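Local coordinates for extracellular solute-binding protein, family 1 (Bifidobacterium longum subsp. infantis ATCC 15697, PDB 3OMB), which probably captures an extracellular solute, perhaps an oligosaccharide as in AlgQ-like relatives, for import by an ABC transporter, and also binds a magnesium ion, at residues Gly238-Val243 / Ser345-Ser350; Lys158-Thr163 / Asp439-Val444; Phe221-Pro226 / Phe309-Ser314. All coordinates share one frame; numbering follows the deposited sequence.

Interaction 1 (Gly238-Val243 / Ser345-Ser350); sequences GFNKGV and SSSELS
S345 and N240 meet where the loop 238-243 lies against the chain entering strand 349-350, in a protein of the type 2 periplasmic-binding fold; that strand pairs with strand 152-155, probably as part of the connection between the two lobes. The hydroxyl of S345 organises the contact. Its OG receives the backbone N-H of N240 in a nearly straight bond (3.1 Å, 167°), and it also bonds to D343 and to water 1, which in turn accepts from K241 N. Beside it, S345 CB packs 3.4 Å from OD1 of the N240 carboxamide. That amide is held at both ends: OD1 is bonded to Q165 and the backbone N of G164, while ND2 donates to S347 OG at 3.0 Å, close to the amide plane, so a flip of the group would exchange donor for acceptor on both sides. K241 reaches farther along 345-350, to S346 and L349. From CB to CE the chain is extended, and chi4 (-72°) then bends the amine toward two carbonyls, placing NZ 2.8 Å from S346 O and in a weak bond to L349 O. A third neighbour is water 2, which accepts from K241 NZ at 2.9 Å and from the backbone N of S346.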
ATOM      1  N   GLY A 238       7.773  -2.587  -5.704  1.00 15.60           N
ATOM      2  CA  GLY A 238       7.240  -2.122  -4.414  1.00 15.18           C
ATOM      3  C   GLY A 238       5.889  -1.491  -4.613  1.00 15.50           C
ATOM      4  O   GLY A 238       5.751  -0.271  -4.528  1.00 15.57           O
ATOM      5  N   PHE A 239       4.893  -2.320  -4.914  1.00 16.08           N
ATOM      6  CA  PHE A 239       3.596  -1.811  -5.341  1.00 16.37           C
ATOM      7  C   PHE A 239       2.616  -1.455  -4.209  1.00 17.14           C
ATOM      8  O   PHE A 239       1.493  -1.093  -4.508  1.00 17.92           O
ATOM      9  CB  PHE A 239       2.916  -2.771  -6.333  1.00 15.52           C
ATOM     10  CG  PHE A 239       3.652  -2.940  -7.679  1.00 15.46           C
ATOM     11  CD1 PHE A 239       4.372  -1.888  -8.262  1.00 14.94           C
ATOM     12  CD2 PHE A 239       3.565  -4.144  -8.371  1.00 14.17           C
ATOM     13  CE1 PHE A 239       5.041  -2.050  -9.504  1.00 14.74           C
ATOM     14  CE2 PHE A 239       4.212  -4.313  -9.625  1.00 16.72           C
ATOM     15  CZ  PHE A 239       4.966  -3.251 -10.185  1.00 13.93           C
ATOM     16  N   ASN A 240       2.995  -1.567  -2.934  1.00 17.22           N
ATOM     17  CA  ASN A 240       2.112  -1.051  -1.865  1.00 17.73           C
ATOM     18  C   ASN A 240       1.919   0.466  -1.996  1.00 18.55           C
ATOM     19  O   ASN A 240       0.808   0.965  -1.844  1.00 18.48           O
ATOM     20  CB  ASN A 240       2.649  -1.322  -0.454  1.00 17.80           C
ATOM     21  CG  ASN A 240       2.245  -2.696   0.113  1.00 17.46           C
ATOM     22  OD1 ASN A 240       2.234  -3.693  -0.586  1.00 18.41           O
ATOM     23  ND2 ASN A 240       1.973  -2.738   1.414  1.00 15.74           N
ATOM     24  N   LYS A 241       3.014   1.185  -2.244  1.00 18.88           N
ATOM     25  CA  LYS A 241       3.014   2.646  -2.329  1.00 19.69           C
ATOM     26  C   LYS A 241       4.379   3.088  -2.883  1.00 19.76           C
ATOM     27  O   LYS A 241       5.348   2.320  -2.877  1.00 19.85           O
ATOM     28  CB  LYS A 241       2.810   3.271  -0.936  1.00 19.74           C
ATOM     29  CG  LYS A 241       3.784   2.724   0.120  1.00 21.16           C
ATOM     30  CD  LYS A 241       3.553   3.343   1.488  1.00 24.15           C
ATOM     31  CE  LYS A 241       4.498   2.753   2.524  1.00 24.43           C
ATOM     32  NZ  LYS A 241       4.111   1.326   2.870  1.00 25.78           N
ATOM     33  N   GLY A 242       4.433   4.323  -3.366  1.00 19.60           N
ATOM     34  CA  GLY A 242       5.689   4.965  -3.697  1.00 19.27           C
ATOM     35  C   GLY A 242       6.159   4.757  -5.111  1.00 18.91           C
ATOM     36  O   GLY A 242       5.397   4.426  -5.998  1.00 19.45           O
ATOM     37  N   VAL A 243       7.446   4.931  -5.291  1.00 18.75           N
ATOM     38  CA  VAL A 243       8.068   5.109  -6.594  1.00 18.90           C
ATOM     39  C   VAL A 243       7.840   3.977  -7.621  1.00 18.79           C
ATOM     40  O   VAL A 243       7.664   4.252  -8.811  1.00 18.32           O
ATOM     41  CB  VAL A 243       9.590   5.426  -6.395  1.00 19.16           C
ATOM     42  CG1 VAL A 243      10.301   4.249  -5.716  1.00 20.17           C
ATOM     43  CG2 VAL A 243      10.251   5.772  -7.680  1.00 17.90           C
ATOM     44  N   SER A 345       7.812  -4.210  -0.651  1.00 16.43           N
ATOM     45  CA  SER A 345       6.983  -3.297   0.168  1.00 16.00           C
ATOM     46  C   SER A 345       6.900  -3.704   1.646  1.00 16.88           C
ATOM     47  O   SER A 345       7.177  -4.860   2.014  1.00 15.85           O
ATOM     48  CB  SER A 345       5.563  -3.213  -0.384  1.00 15.67           C
ATOM     49  OG  SER A 345       5.535  -2.908  -1.772  1.00 13.13           O
ATOM     50  N   SER A 346       6.527  -2.731   2.477  1.00 17.44           N
ATOM     51  CA  SER A 346       6.125  -2.989   3.848  1.00 18.76           C
ATOM     52  C   SER A 346       4.735  -2.414   4.014  1.00 18.88           C
ATOM     53  O   SER A 346       4.457  -1.342   3.495  1.00 19.93           O
ATOM     54  CB  SER A 346       7.097  -2.302   4.821  1.00 19.24           C
ATOM     55  OG  SER A 346       6.525  -2.279   6.116  1.00 21.97           O
ATOM     56  N   SER A 347       3.857  -3.115   4.717  1.00 19.72           N
ATOM     57  CA  SER A 347       2.498  -2.624   4.959  1.00 20.01           C
ATOM     58  C   SER A 347       2.364  -1.852   6.288  1.00 20.53           C
ATOM     59  O   SER A 347       1.271  -1.452   6.655  1.00 19.72           O
ATOM     60  CB  SER A 347       1.516  -3.800   4.941  1.00 19.99           C
ATOM     61  OG  SER A 347       1.677  -4.581   3.768  1.00 19.62           O
ATOM     62  N   GLU A 348       3.474  -1.650   6.995  1.00 21.45           N
ATOM     63  CA  GLU A 348       3.431  -1.126   8.358  1.00 22.97           C
ATOM     64  C   GLU A 348       3.361   0.401   8.406  1.00 23.43           C
ATOM     65  O   GLU A 348       2.421   0.971   8.983  1.00 22.61           O
ATOM     66  CB  GLU A 348       4.650  -1.591   9.157  1.00 23.24           C
ATOM     67  CG  GLU A 348       4.623  -1.065  10.602  1.00 24.93           C
ATOM     68  CD  GLU A 348       5.786  -1.576  11.449  1.00 27.02           C
ATOM     69  OE1 GLU A 348       5.808  -1.279  12.678  1.00 26.09           O
ATOM     70  OE2 GLU A 348       6.662  -2.282  10.890  1.00 28.42           O
ATOM     71  N   LEU A 349       4.370   1.035   7.812  1.00 23.82           N
ATOM     72  CA  LEU A 349       4.532   2.479   7.839  1.00 25.59           C
ATOM     73  C   LEU A 349       3.897   3.175   6.660  1.00 26.80           C
ATOM     74  O   LEU A 349       3.841   2.644   5.556  1.00 27.00           O
ATOM     75  CB  LEU A 349       6.011   2.862   7.891  1.00 25.51           C
ATOM     76  CG  LEU A 349       6.798   2.266   9.055  1.00 26.41           C
ATOM     77  CD1 LEU A 349       8.280   2.569   8.881  1.00 27.61           C
ATOM     78  CD2 LEU A 349       6.274   2.734  10.441  1.00 24.40           C
ATOM     79  N   SER A 350       3.433   4.391   6.908  1.00 27.89           N
ATOM     80  CA  SER A 350       2.695   5.147   5.918  1.00 28.91           C
ATOM     81  C   SER A 350       3.017   6.626   6.125  1.00 28.65           C
ATOM     82  O   SER A 350       2.947   7.112   7.250  1.00 27.92           O
ATOM     83  CB  SER A 350       1.202   4.850   6.078  1.00 29.28           C
ATOM     84  OG  SER A 350       0.416   5.821   5.430  1.00 32.48           O
TER
HETATM   85  O   HOH W   1       5.751  -0.023  -1.423  1.00 22.83           O
HETATM   86  O   HOH W   2       6.028   0.048   1.152  1.00 18.55           O

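Interaction 2 (Lys158-Thr163 / Asp439-Val444); sequences KAYSGT and DELIEV
A159 and Y160 face I442 and L441 with CA atoms 6.5 Å apart for A159 and I442 and 7.1 Å for Y160 and L441, a spacing that leaves room for side chains but brings no backbone bonds across. On one side the chain makes a short 3-10 segment at 158-159, tightened by the bond from S161 N to K158 O, and then runs on as irregular loop to T163. On the other side lies a stretch of regular helix within 436-452. L441 has the largest share of the contact. With CG anti to its backbone N (chi1 -171°), it projects at the loop and splits its two methyls between distinct partners: CD2 lies 3.7 Å from CD1 of Y160, the two side chains crossing at about a right angle, whereas CD1 sits 3.5 Å from the carbonyl O of T163. The segment 158-163 is the link from strand 152-155 to strand 166-170, and so probably one of the interlobe crossings expected of a type 2 solute-binding protein; helix 436-452 packs along its flank. One residue on, I442 works nearer the surface. Its CG1 is anti to the carbonyl carbon, and chi2 (-79°) bends the chain again, bringing CD1 to 3.7 Å from A159 O, while CG1 faces A159 CB in a loose apolar contact. The carbonyl of A159 thus has a methyl of L441 and the terminal methyl of I442 near it, and neither can donate a conventional hydrogen bond. Polar groups at the margins look to other partners. Y160 OH is bonded to D435, just before the helix, and the tyrosine also touches H437 and A438; T163 OG1 is bonded to D343, and T163 O takes a weak bond from N445 ND2.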
ATOM      1  N   LYS A 158       4.269  -4.203  13.738  1.00 17.31           N
ATOM      2  CA  LYS A 158       5.185  -5.145  13.127  1.00 17.47           C
ATOM      3  C   LYS A 158       4.465  -6.322  12.452  1.00 17.86           C
ATOM      4  O   LYS A 158       5.029  -6.986  11.573  1.00 18.15           O
ATOM      5  CB  LYS A 158       6.183  -5.663  14.177  1.00 17.24           C
ATOM      6  CG  LYS A 158       5.536  -6.546  15.280  1.00 17.10           C
ATOM      7  CD  LYS A 158       6.566  -6.972  16.334  1.00 18.91           C
ATOM      8  CE  LYS A 158       5.988  -7.979  17.362  1.00 20.72           C
ATOM      9  NZ  LYS A 158       5.000  -7.306  18.298  1.00 20.26           N
ATOM     10  N   ALA A 159       3.237  -6.612  12.859  1.00 17.90           N
ATOM     11  CA  ALA A 159       2.507  -7.685  12.187  1.00 18.72           C
ATOM     12  C   ALA A 159       2.317  -7.345  10.706  1.00 18.73           C
ATOM     13  O   ALA A 159       2.146  -8.231   9.887  1.00 19.99           O
ATOM     14  CB  ALA A 159       1.167  -7.952  12.879  1.00 18.32           C
ATOM     15  N   TYR A 160       2.378  -6.061  10.364  1.00 18.96           N
ATOM     16  CA  TYR A 160       2.173  -5.621   8.980  1.00 18.64           C
ATOM     17  C   TYR A 160       3.491  -5.272   8.286  1.00 18.81           C
ATOM     18  O   TYR A 160       3.492  -4.667   7.219  1.00 18.53           O
ATOM     19  CB  TYR A 160       1.225  -4.417   8.935  1.00 18.51           C
ATOM     20  CG  TYR A 160      -0.210  -4.741   9.293  1.00 18.31           C
ATOM     21  CD1 TYR A 160      -1.117  -5.108   8.305  1.00 17.45           C
ATOM     22  CD2 TYR A 160      -0.655  -4.686  10.610  1.00 18.01           C
ATOM     23  CE1 TYR A 160      -2.417  -5.409   8.604  1.00 18.08           C
ATOM     24  CE2 TYR A 160      -1.976  -4.996  10.930  1.00 20.05           C
ATOM     25  CZ  TYR A 160      -2.851  -5.348   9.905  1.00 20.09           C
ATOM     26  OH  TYR A 160      -4.171  -5.642  10.164  1.00 22.15           O
ATOM     27  N   SER A 161       4.614  -5.683   8.868  1.00 18.87           N
ATOM     28  CA  SER A 161       5.910  -5.264   8.336  1.00 19.94           C
ATOM     29  C   SER A 161       6.235  -5.843   6.937  1.00 19.40           C
ATOM     30  O   SER A 161       7.011  -5.240   6.197  1.00 20.21           O
ATOM     31  CB  SER A 161       7.042  -5.584   9.326  1.00 20.23           C
ATOM     32  OG  SER A 161       7.230  -6.987   9.356  1.00 21.60           O
ATOM     33  N   GLY A 162       5.651  -6.987   6.577  1.00 18.17           N
ATOM     34  CA  GLY A 162       5.902  -7.573   5.257  1.00 17.46           C
ATOM     35  C   GLY A 162       5.097  -6.944   4.107  1.00 16.50           C
ATOM     36  O   GLY A 162       4.333  -5.981   4.289  1.00 15.68           O
ATOM     37  N   THR A 163       5.271  -7.482   2.911  1.00 15.75           N
ATOM     38  CA  THR A 163       4.592  -6.918   1.744  1.00 15.09           C
ATOM     39  C   THR A 163       3.116  -7.247   1.711  1.00 15.04           C
ATOM     40  O   THR A 163       2.703  -8.236   2.260  1.00 14.19           O
ATOM     41  CB  THR A 163       5.247  -7.336   0.408  1.00 15.02           C
ATOM     42  OG1 THR A 163       4.501  -6.764  -0.672  1.00 15.37           O
ATOM     43  CG2 THR A 163       5.289  -8.864   0.234  1.00 13.78           C
ATOM     44  N   ASP A 439      -3.027 -11.699  11.046  1.00 26.44           N
ATOM     45  CA  ASP A 439      -2.723 -13.135  11.084  1.00 27.20           C
ATOM     46  C   ASP A 439      -2.574 -13.797   9.702  1.00 27.13           C
ATOM     47  O   ASP A 439      -1.649 -14.577   9.496  1.00 27.16           O
ATOM     48  CB  ASP A 439      -3.745 -13.891  11.926  1.00 27.60           C
ATOM     49  CG  ASP A 439      -3.695 -13.500  13.403  1.00 29.68           C
ATOM     50  OD1 ASP A 439      -2.791 -12.724  13.829  1.00 29.35           O
ATOM     51  OD2 ASP A 439      -4.586 -13.973  14.143  1.00 33.37           O
ATOM     52  N   GLU A 440      -3.471 -13.490   8.765  1.00 27.23           N
ATOM     53  CA  GLU A 440      -3.381 -14.042   7.412  1.00 27.64           C
ATOM     54  C   GLU A 440      -2.158 -13.486   6.687  1.00 27.22           C
ATOM     55  O   GLU A 440      -1.538 -14.176   5.871  1.00 26.60           O
ATOM     56  CB  GLU A 440      -4.592 -13.670   6.575  1.00 28.05           C
ATOM     57  CG  GLU A 440      -5.921 -14.178   7.056  1.00 30.52           C
ATOM     58  CD  GLU A 440      -7.044 -13.290   6.538  1.00 32.76           C
ATOM     59  OE1 GLU A 440      -6.781 -12.476   5.617  1.00 31.99           O
ATOM     60  OE2 GLU A 440      -8.181 -13.403   7.052  1.00 35.71           O
ATOM     61  N   LEU A 441      -1.834 -12.228   6.972  1.00 27.05           N
ATOM     62  CA  LEU A 441      -0.672 -11.586   6.360  1.00 27.37           C
ATOM     63  C   LEU A 441       0.615 -12.276   6.814  1.00 27.37           C
ATOM     64  O   LEU A 441       1.459 -12.634   5.995  1.00 27.21           O
ATOM     65  CB  LEU A 441      -0.637 -10.077   6.670  1.00 27.18           C
ATOM     66  CG  LEU A 441       0.419  -9.286   5.899  1.00 27.11           C
ATOM     67  CD1 LEU A 441       0.154  -9.400   4.408  1.00 26.93           C
ATOM     68  CD2 LEU A 441       0.432  -7.837   6.356  1.00 26.04           C
ATOM     69  N   ILE A 442       0.742 -12.459   8.122  1.00 28.13           N
ATOM     70  CA  ILE A 442       1.881 -13.155   8.724  1.00 29.10           C
ATOM     71  C   ILE A 442       2.097 -14.527   8.065  1.00 28.89           C
ATOM     72  O   ILE A 442       3.210 -14.849   7.658  1.00 28.98           O
ATOM     73  CB  ILE A 442       1.735 -13.278  10.283  1.00 29.50           C
ATOM     74  CG1 ILE A 442       1.934 -11.910  10.970  1.00 30.74           C
ATOM     75  CG2 ILE A 442       2.685 -14.350  10.870  1.00 29.70           C
ATOM     76  CD1 ILE A 442       3.418 -11.469  11.135  1.00 32.88           C
ATOM     77  N   GLU A 443       1.039 -15.322   7.944  1.00 28.58           N
ATOM     78  CA  GLU A 443       1.171 -16.644   7.349  1.00 28.57           C
ATOM     79  C   GLU A 443       1.653 -16.643   5.870  1.00 26.96           C
ATOM     80  O   GLU A 443       2.578 -17.403   5.510  1.00 26.03           O
ATOM     81  CB  GLU A 443      -0.127 -17.420   7.518  1.00 29.85           C
ATOM     82  CG  GLU A 443       0.029 -18.919   7.293  1.00 35.66           C
ATOM     83  CD  GLU A 443       0.362 -19.709   8.579  1.00 42.56           C
ATOM     84  OE1 GLU A 443       1.110 -19.199   9.475  1.00 45.47           O
ATOM     85  OE2 GLU A 443      -0.139 -20.862   8.681  1.00 45.85           O
ATOM     86  N   VAL A 444       1.036 -15.812   5.015  1.00 25.04           N
ATOM     87  CA  VAL A 444       1.487 -15.717   3.613  1.00 23.30           C
ATOM     88  C   VAL A 444       2.886 -15.097   3.483  1.00 22.61           C
ATOM     89  O   VAL A 444       3.653 -15.454   2.574  1.00 21.43           O
ATOM     90  CB  VAL A 444       0.469 -14.983   2.654  1.00 23.80           C
ATOM     91  CG1 VAL A 444      -0.877 -15.737   2.599  1.00 23.27           C
ATOM     92  CG2 VAL A 444       0.267 -13.555   3.059  1.00 23.03           C
TER

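Interaction 3 (Phe221-Pro226 / Phe309-Ser314); sequences FTWYSP and FGWSPS
The carbonyl oxygen of W223, whose indole touches W311 across the contact, is gripped twice: T222 OG1 donates to W223 O at 2.8 Å, approaching from well above the carbonyl plane, and K214 NZ supplies a second bond. T222 and W223 open a type II beta turn that runs to S225 and sets two aromatic rings against the end of strand 305-310. Y224, whose positive phi (67°) suits the third position of this turn, lays its ring over the strand backbone. G310 CA lies 3.7 Å from the ring centroid, over the face, in a CH-pi contact, while W223 CB sits on the opposite face. Beyond the ring, Y224 OH comes 3.3 Å from W311 CB, near the edge of the indole. The two indoles lie side by side and meet rim to rim, W223 CZ3 being 3.8 Å from W311 CZ3. An alanine in place of Y224 would probably open a gap between G310 and W223 CB and leave W311 CB without the hydroxyl it touches. At the other end, F309 CB is 4.0 Å from Y224 CB, and its ring continues along the backbone of S225 and P226. Strand 305-310 is joined to strand 166-170 through the backbone of G310 and H166; F309 also touches Y271 of helix 262-276, and W311 stacks on H437 of helix 436-452.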
ATOM      1  N   PHE A 221       1.045   1.592 -11.599  1.00 20.78           N
ATOM      2  CA  PHE A 221       0.866   0.164 -11.344  1.00 19.52           C
ATOM      3  C   PHE A 221       0.173  -0.071  -9.990  1.00 19.13           C
ATOM      4  O   PHE A 221       0.558   0.506  -8.981  1.00 18.91           O
ATOM      5  CB  PHE A 221       2.188  -0.590 -11.472  1.00 18.92           C
ATOM      6  CG  PHE A 221       2.798  -0.470 -12.832  1.00 18.10           C
ATOM      7  CD1 PHE A 221       2.301  -1.232 -13.892  1.00 18.25           C
ATOM      8  CD2 PHE A 221       3.846   0.428 -13.066  1.00 17.38           C
ATOM      9  CE1 PHE A 221       2.850  -1.124 -15.183  1.00 18.50           C
ATOM     10  CE2 PHE A 221       4.404   0.567 -14.359  1.00 17.24           C
ATOM     11  CZ  PHE A 221       3.905  -0.219 -15.421  1.00 19.17           C
ATOM     12  N   THR A 222      -0.861  -0.907  -9.998  1.00 18.06           N
ATOM     13  CA  THR A 222      -1.743  -1.066  -8.844  1.00 17.92           C
ATOM     14  C   THR A 222      -1.270  -2.170  -7.886  1.00 17.37           C
ATOM     15  O   THR A 222      -0.368  -2.971  -8.190  1.00 16.99           O
ATOM     16  CB  THR A 222      -3.165  -1.508  -9.293  1.00 18.29           C
ATOM     17  OG1 THR A 222      -3.082  -2.820  -9.879  1.00 19.37           O
ATOM     18  CG2 THR A 222      -3.734  -0.570 -10.316  1.00 18.78           C
ATOM     19  N   TRP A 223      -1.931  -2.227  -6.740  1.00 17.22           N
ATOM     20  CA  TRP A 223      -1.854  -3.403  -5.889  1.00 16.87           C
ATOM     21  C   TRP A 223      -2.232  -4.589  -6.760  1.00 16.21           C
ATOM     22  O   TRP A 223      -3.151  -4.503  -7.581  1.00 15.26           O
ATOM     23  CB  TRP A 223      -2.802  -3.283  -4.688  1.00 16.54           C
ATOM     24  CG  TRP A 223      -2.246  -2.444  -3.586  1.00 18.57           C
ATOM     25  CD1 TRP A 223      -1.843  -1.136  -3.683  1.00 19.59           C
ATOM     26  CD2 TRP A 223      -2.033  -2.827  -2.211  1.00 19.32           C
ATOM     27  NE1 TRP A 223      -1.404  -0.695  -2.467  1.00 20.16           N
ATOM     28  CE2 TRP A 223      -1.507  -1.704  -1.546  1.00 19.65           C
ATOM     29  CE3 TRP A 223      -2.238  -4.009  -1.485  1.00 20.11           C
ATOM     30  CZ2 TRP A 223      -1.162  -1.719  -0.180  1.00 20.06           C
ATOM     31  CZ3 TRP A 223      -1.899  -4.027  -0.126  1.00 21.34           C
ATOM     32  CH2 TRP A 223      -1.353  -2.883   0.508  1.00 20.83           C
ATOM     33  N   TYR A 224      -1.478  -5.668  -6.599  1.00 15.97           N
ATOM     34  CA  TYR A 224      -1.780  -6.936  -7.224  1.00 16.92           C
ATOM     35  C   TYR A 224      -1.621  -6.836  -8.745  1.00 17.25           C
ATOM     36  O   TYR A 224      -2.196  -7.642  -9.483  1.00 18.60           O
ATOM     37  CB  TYR A 224      -3.160  -7.492  -6.786  1.00 16.15           C
ATOM     38  CG  TYR A 224      -3.474  -7.316  -5.301  1.00 18.68           C
ATOM     39  CD1 TYR A 224      -2.549  -7.710  -4.309  1.00 19.86           C
ATOM     40  CD2 TYR A 224      -4.699  -6.782  -4.880  1.00 20.53           C
ATOM     41  CE1 TYR A 224      -2.819  -7.542  -2.951  1.00 20.23           C
ATOM     42  CE2 TYR A 224      -4.989  -6.612  -3.494  1.00 22.22           C
ATOM     43  CZ  TYR A 224      -4.036  -7.006  -2.557  1.00 22.98           C
ATOM     44  OH  TYR A 224      -4.271  -6.857  -1.216  1.00 25.74           O
ATOM     45  N   SER A 225      -0.832  -5.862  -9.208  1.00 17.08           N
ATOM     46  CA  SER A 225      -0.588  -5.679 -10.634  1.00 17.28           C
ATOM     47  C   SER A 225      -0.041  -6.943 -11.268  1.00 17.17           C
ATOM     48  O   SER A 225       0.767  -7.658 -10.636  1.00 16.35           O
ATOM     49  CB  SER A 225       0.418  -4.548 -10.859  1.00 17.88           C
ATOM     50  OG  SER A 225       0.730  -4.410 -12.240  1.00 19.89           O
ATOM     51  N   PRO A 226      -0.464  -7.229 -12.522  1.00 17.47           N
ATOM     52  CA  PRO A 226       0.170  -8.323 -13.263  1.00 17.16           C
ATOM     53  C   PRO A 226       1.686  -8.149 -13.407  1.00 18.03           C
ATOM     54  O   PRO A 226       2.405  -9.152 -13.536  1.00 17.77           O
ATOM     55  CB  PRO A 226      -0.516  -8.291 -14.648  1.00 17.32           C
ATOM     56  CG  PRO A 226      -1.277  -7.002 -14.710  1.00 16.96           C
ATOM     57  CD  PRO A 226      -1.571  -6.606 -13.286  1.00 17.69           C
ATOM     58  N   PHE A 309      -2.802 -12.700  -8.104  1.00 17.05           N
ATOM     59  CA  PHE A 309      -2.055 -11.919  -7.112  1.00 17.43           C
ATOM     60  C   PHE A 309      -3.059 -11.316  -6.160  1.00 17.28           C
ATOM     61  O   PHE A 309      -4.121 -10.845  -6.582  1.00 17.27           O
ATOM     62  CB  PHE A 309      -1.196 -10.825  -7.775  1.00 16.95           C
ATOM     63  CG  PHE A 309      -0.201 -11.374  -8.757  1.00 18.08           C
ATOM     64  CD1 PHE A 309       0.923 -12.068  -8.312  1.00 18.54           C
ATOM     65  CD2 PHE A 309      -0.403 -11.229 -10.124  1.00 17.90           C
ATOM     66  CE1 PHE A 309       1.856 -12.581  -9.224  1.00 19.40           C
ATOM     67  CE2 PHE A 309       0.514 -11.731 -11.034  1.00 19.17           C
ATOM     68  CZ  PHE A 309       1.639 -12.423 -10.587  1.00 19.24           C
ATOM     69  N   GLY A 310      -2.748 -11.349  -4.872  1.00 17.25           N
ATOM     70  CA  GLY A 310      -3.684 -10.825  -3.890  1.00 17.35           C
ATOM     71  C   GLY A 310      -3.139 -10.779  -2.486  1.00 17.76           C
ATOM     72  O   GLY A 310      -1.947 -10.995  -2.271  1.00 17.70           O
ATOM     73  N   TRP A 311      -4.019 -10.474  -1.534  1.00 18.55           N
ATOM     74  CA  TRP A 311      -3.614 -10.347  -0.128  1.00 19.53           C
ATOM     75  C   TRP A 311      -3.401 -11.712   0.526  1.00 19.59           C
ATOM     76  O   TRP A 311      -2.318 -11.992   1.063  1.00 20.75           O
ATOM     77  CB  TRP A 311      -4.653  -9.527   0.643  1.00 19.17           C
ATOM     78  CG  TRP A 311      -4.340  -9.264   2.095  1.00 20.60           C
ATOM     79  CD1 TRP A 311      -4.764  -9.990   3.161  1.00 22.00           C
ATOM     80  CD2 TRP A 311      -3.561  -8.179   2.635  1.00 20.82           C
ATOM     81  NE1 TRP A 311      -4.307  -9.430   4.342  1.00 22.98           N
ATOM     82  CE2 TRP A 311      -3.568  -8.318   4.046  1.00 22.11           C
ATOM     83  CE3 TRP A 311      -2.879  -7.103   2.068  1.00 20.10           C
ATOM     84  CZ2 TRP A 311      -2.914  -7.421   4.900  1.00 21.78           C
ATOM     85  CZ3 TRP A 311      -2.233  -6.195   2.920  1.00 22.26           C
ATOM     86  CH2 TRP A 311      -2.242  -6.375   4.326  1.00 21.28           C
ATOM     87  N   SER A 312      -4.429 -12.559   0.464  1.00 20.20           N
ATOM     88  CA  SER A 312      -4.469 -13.820   1.207  1.00 20.59           C
ATOM     89  C   SER A 312      -5.583 -14.733   0.686  1.00 20.94           C
ATOM     90  O   SER A 312      -6.569 -14.254   0.125  1.00 21.02           O
ATOM     91  CB  SER A 312      -4.704 -13.554   2.700  1.00 20.75           C
ATOM     92  OG  SER A 312      -6.062 -13.217   2.946  1.00 20.38           O
ATOM     93  N   PRO A 313      -5.435 -16.052   0.877  1.00 21.16           N
ATOM     94  CA  PRO A 313      -6.502 -16.973   0.495  1.00 21.12           C
ATOM     95  C   PRO A 313      -7.852 -16.527   1.044  1.00 22.00           C
ATOM     96  O   PRO A 313      -8.837 -16.551   0.334  1.00 21.59           O
ATOM     97  CB  PRO A 313      -6.069 -18.281   1.152  1.00 20.97           C
ATOM     98  CG  PRO A 313      -4.551 -18.215   1.036  1.00 21.30           C
ATOM     99  CD  PRO A 313      -4.267 -16.767   1.432  1.00 20.96           C
ATOM    100  N   SER A 314      -7.900 -16.118   2.305  1.00 23.30           N
ATOM    101  CA  SER A 314      -9.157 -15.712   2.880  1.00 24.65           C
ATOM    102  C   SER A 314      -9.690 -14.416   2.264  1.00 25.10           C
ATOM    103  O   SER A 314     -10.871 -14.314   1.978  1.00 25.12           O
ATOM    104  CB  SER A 314      -9.012 -15.542   4.378  1.00 25.30           C
ATOM    105  OG  SER A 314     -10.122 -14.824   4.860  1.00 27.02           O
TER

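The three contacts form a continuous network, with centres 13 to 14 Å apart. Interactions 1 and 2 join where S347 N lies 2.9 Å from G162 O, a probable hydrogen bond between the two putative interlobe segments. Interaction 1 meets interaction 3 through W223 NE1, 2.8 Å from N240 O, which ties the loop residues 221-226 and 238-243 together. Interaction 3 returns to interaction 2 by E440 OE1, 2.9 Å from S312 OG, and by L441 CD2, packed 3.7 Å from W311 CH2. All three lie away from the magnesium site of D199, N201, N203, Q205, D207 and E208, and none contributes a ligand to that metal.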